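Long-range contact in putative pectin lyase (Geobacillus virus E2, PDB 7CHU), which probably serves as a phage tailspike in invasion of the bacterial host, a trimer built round a pectate-lyase-like beta-helix: residues A[254-259]-A[283-288]. Sequence-based numbering, arbitrary orientation.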
ATOM      1  N   LEU A 254       1.410 -11.356   4.988  1.00 11.36           N
ATOM      2  CA  LEU A 254       1.043 -10.043   4.451  1.00 15.09           C
ATOM      3  C   LEU A 254      -0.314 -10.142   3.774  1.00 13.47           C
ATOM      4  O   LEU A 254      -0.433 -10.741   2.700  1.00 16.40           O
ATOM      5  CB  LEU A 254       2.098  -9.528   3.472  1.00 11.22           C
ATOM      6  CG  LEU A 254       3.194  -8.653   4.107  1.00 15.54           C
ATOM      7  CD1 LEU A 254       4.100  -9.411   5.109  1.00 14.81           C
ATOM      8  CD2 LEU A 254       4.056  -7.930   3.062  1.00 21.00           C
ATOM      9  N   PHE A 255      -1.333  -9.561   4.403  1.00 10.07           N
ATOM     10  CA  PHE A 255      -2.666  -9.459   3.827  1.00 13.44           C
ATOM     11  C   PHE A 255      -2.781  -8.087   3.169  1.00 12.48           C
ATOM     12  O   PHE A 255      -2.647  -7.063   3.843  1.00 13.80           O
ATOM     13  CB  PHE A 255      -3.747  -9.634   4.901  1.00 13.89           C
ATOM     14  CG  PHE A 255      -3.716 -10.973   5.606  1.00 14.24           C
ATOM     15  CD1 PHE A 255      -2.797 -11.228   6.610  1.00 10.91           C
ATOM     16  CD2 PHE A 255      -4.635 -11.958   5.277  1.00 16.13           C
ATOM     17  CE1 PHE A 255      -2.796 -12.445   7.283  1.00 12.24           C
ATOM     18  CE2 PHE A 255      -4.632 -13.191   5.927  1.00 16.50           C
ATOM     19  CZ  PHE A 255      -3.699 -13.443   6.927  1.00 14.20           C
ATOM     20  N   ILE A 256      -2.968  -8.055   1.853  1.00 13.20           N
ATOM     21  CA  ILE A 256      -2.937  -6.810   1.104  1.00 11.76           C
ATOM     22  C   ILE A 256      -4.269  -6.647   0.407  1.00 13.65           C
ATOM     23  O   ILE A 256      -4.702  -7.537  -0.335  1.00 13.30           O
ATOM     24  CB  ILE A 256      -1.781  -6.764   0.102  1.00 17.60           C
ATOM     25  CG1 ILE A 256      -0.434  -6.866   0.831  1.00 17.45           C
ATOM     26  CG2 ILE A 256      -1.871  -5.469  -0.728  1.00 15.69           C
ATOM     27  CD1 ILE A 256       0.772  -6.993  -0.137  1.00 19.98           C
ATOM     28  N   ALA A 257      -4.940  -5.532   0.669  1.00 11.90           N
ATOM     29  CA  ALA A 257      -6.209  -5.242   0.000  1.00 12.96           C
ATOM     30  C   ALA A 257      -7.205  -6.385   0.211  1.00 13.95           C
ATOM     31  O   ALA A 257      -7.909  -6.806  -0.707  1.00 15.57           O
ATOM     32  CB  ALA A 257      -5.985  -4.977  -1.501  1.00 12.41           C
ATOM     33  N   CYS A 258      -7.265  -6.896   1.433  1.00 14.14           N
ATOM     34  CA  CYS A 258      -8.155  -8.005   1.732  1.00 13.80           C
ATOM     35  C   CYS A 258      -9.496  -7.464   2.221  1.00 13.56           C
ATOM     36  O   CYS A 258      -9.597  -6.322   2.666  1.00 15.54           O
ATOM     37  CB  CYS A 258      -7.506  -8.918   2.764  1.00 13.62           C
ATOM     38  SG  CYS A 258      -6.106  -9.826   2.017  1.00 18.80           S
ATOM     39  N   HIS A 259     -10.526  -8.310   2.168  1.00 11.96           N
ATOM     40  CA  HIS A 259     -11.909  -7.884   2.418  1.00 15.45           C
ATOM     41  C   HIS A 259     -12.537  -8.870   3.405  1.00 17.51           C
ATOM     42  O   HIS A 259     -12.834 -10.005   3.025  1.00 13.44           O
ATOM     43  CB  HIS A 259     -12.674  -7.833   1.094  1.00 15.69           C
ATOM     44  CG  HIS A 259     -14.114  -7.418   1.192  1.00 16.78           C
ATOM     45  ND1 HIS A 259     -14.823  -6.987   0.090  1.00 18.15           N
ATOM     46  CD2 HIS A 259     -14.994  -7.413   2.222  1.00 19.64           C
ATOM     47  CE1 HIS A 259     -16.065  -6.701   0.442  1.00 18.03           C
ATOM     48  NE2 HIS A 259     -16.195  -6.945   1.733  1.00 19.29           N
ATOM     49  N   GLN A 283       1.193  -8.352   8.619  1.00 10.79           N
ATOM     50  CA  GLN A 283       0.773  -7.055   8.104  1.00 11.32           C
ATOM     51  C   GLN A 283      -0.617  -7.138   7.497  1.00 14.07           C
ATOM     52  O   GLN A 283      -0.979  -8.149   6.886  1.00 15.85           O
ATOM     53  CB  GLN A 283       1.755  -6.533   7.046  1.00 12.97           C
ATOM     54  CG  GLN A 283       3.204  -6.438   7.524  1.00 12.34           C
ATOM     55  CD  GLN A 283       3.987  -5.347   6.815  1.00 13.60           C
ATOM     56  OE1 GLN A 283       3.410  -4.529   6.081  1.00 14.73           O
ATOM     57  NE2 GLN A 283       5.299  -5.307   7.046  1.00 12.02           N
ATOM     58  N   PHE A 284      -1.370  -6.048   7.649  1.00 13.27           N
ATOM     59  CA  PHE A 284      -2.663  -5.837   7.008  1.00 13.53           C
ATOM     60  C   PHE A 284      -2.596  -4.468   6.344  1.00 16.02           C
ATOM     61  O   PHE A 284      -2.566  -3.449   7.038  1.00 12.35           O
ATOM     62  CB  PHE A 284      -3.798  -5.902   8.024  1.00 13.17           C
ATOM     63  CG  PHE A 284      -3.903  -7.248   8.691  1.00 13.46           C
ATOM     64  CD1 PHE A 284      -3.117  -7.546   9.792  1.00 11.71           C
ATOM     65  CD2 PHE A 284      -4.737  -8.214   8.178  1.00 13.00           C
ATOM     66  CE1 PHE A 284      -3.157  -8.814  10.381  1.00 14.42           C
ATOM     67  CE2 PHE A 284      -4.803  -9.500   8.771  1.00 15.31           C
ATOM     68  CZ  PHE A 284      -4.018  -9.789   9.869  1.00 13.19           C
ATOM     69  N   ILE A 285      -2.548  -4.442   5.012  1.00 12.85           N
ATOM     70  CA  ILE A 285      -2.358  -3.206   4.253  1.00 13.84           C
ATOM     71  C   ILE A 285      -3.630  -2.957   3.451  1.00 12.76           C
ATOM     72  O   ILE A 285      -3.977  -3.737   2.558  1.00 13.82           O
ATOM     73  CB  ILE A 285      -1.119  -3.274   3.347  1.00 20.48           C
ATOM     74  CG1 ILE A 285       0.135  -3.564   4.201  1.00 16.14           C
ATOM     75  CG2 ILE A 285      -0.981  -1.960   2.500  1.00 14.59           C
ATOM     76  CD1 ILE A 285       1.377  -3.932   3.376  1.00 16.45           C
ATOM     77  N   GLY A 286      -4.330  -1.882   3.772  1.00 12.43           N
ATOM     78  CA  GLY A 286      -5.505  -1.540   2.999  1.00 14.78           C
ATOM     79  C   GLY A 286      -6.677  -2.473   3.176  1.00 14.48           C
ATOM     80  O   GLY A 286      -7.540  -2.534   2.302  1.00 16.96           O
ATOM     81  N   CYS A 287      -6.764  -3.168   4.309  1.00 13.52           N
ATOM     82  CA  CYS A 287      -7.793  -4.180   4.457  1.00 13.43           C
ATOM     83  C   CYS A 287      -9.086  -3.593   5.015  1.00 13.94           C
ATOM     84  O   CYS A 287      -9.101  -2.542   5.669  1.00 13.25           O
ATOM     85  CB  CYS A 287      -7.291  -5.340   5.325  1.00 15.30           C
ATOM     86  SG  CYS A 287      -5.894  -6.258   4.577  1.00 17.27           S
ATOM     87  N   LYS A 288     -10.189  -4.263   4.684  1.00 12.63           N
ATOM     88  CA  LYS A 288     -11.535  -3.887   5.119  1.00 14.10           C
ATOM     89  C   LYS A 288     -12.007  -4.848   6.212  1.00 14.75           C
ATOM     90  O   LYS A 288     -11.906  -6.059   6.036  1.00 13.10           O
ATOM     91  CB  LYS A 288     -12.503  -3.949   3.931  1.00 14.23           C
ATOM     92  CG  LYS A 288     -13.991  -3.861   4.309  1.00 16.38           C
ATOM     93  CD  LYS A 288     -14.850  -3.830   3.056  1.00 15.37           C
ATOM     94  CE  LYS A 288     -16.323  -3.810   3.358  1.00 18.16           C
ATOM     95  NZ  LYS A 288     -17.117  -3.451   2.152  1.00 19.92           N
TER
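Two successive coils of a right-handed parallel beta-helix meet here, 254-259 lying on 283-288 in exact register through a strand, a sharp turn and the start of the next strand. Like residues fall on like, and Phe-255 with Phe-284 forms an interior aromatic stack, as in pectate-lyase-like folds. Phe-255 N donates to Gln-283 O (2.9 Å), Phe-255 O accepts from Ile-285 N, and Ala-257 N donates to Ile-285 O (2.8 Å). At the turn Ala-257 and Gly-286 both have positive phi, so the two corners bend alike, and Lys-288 N to Cys-258 O resumes the pairing beyond them.

The phenylalanine rings point into the coil side by side, CG in each anti to the carbonyl carbon (chi1 -61° and -62°). Their planes are nearly parallel but offset, with little overlap: Phe-284 CE2 sits over one face of Phe-255, 3.4 Å from its CD1. Val-240 and Ile-242 touch Phe-255, while Val-268 and Phe-270 touch Phe-284, extending this apolar interior. Beside it, Cys-287 SG accepts a hydrogen bond from Cys-258 N (3.5 Å) and packs against Cys-258 CB; the two sulfurs, Cys-258 SG and Cys-287 SG, are 4.4 Å apart and not bonded to each other.

The other face, where Ile-256 CG1 meets Ile-285 CD1 at 4.3 Å, is turned to the trimer partners. Ile-256 packs on Ala-257 of the third subunit, and the Gln-283 amide NE2 hydrogen-bonds to Asn-318 O of that subunit. The Lys-288 chain runs fully extended alongside His-259 to a salt bridge with Asp-219 of the second subunit, while His-259 NE2 is hydrogen-bonded to Glu-261 OE1. On the way, Lys-288 CD makes a CH-pi contact over the imidazole face, 3.8 Å from the His-259 ring centroid.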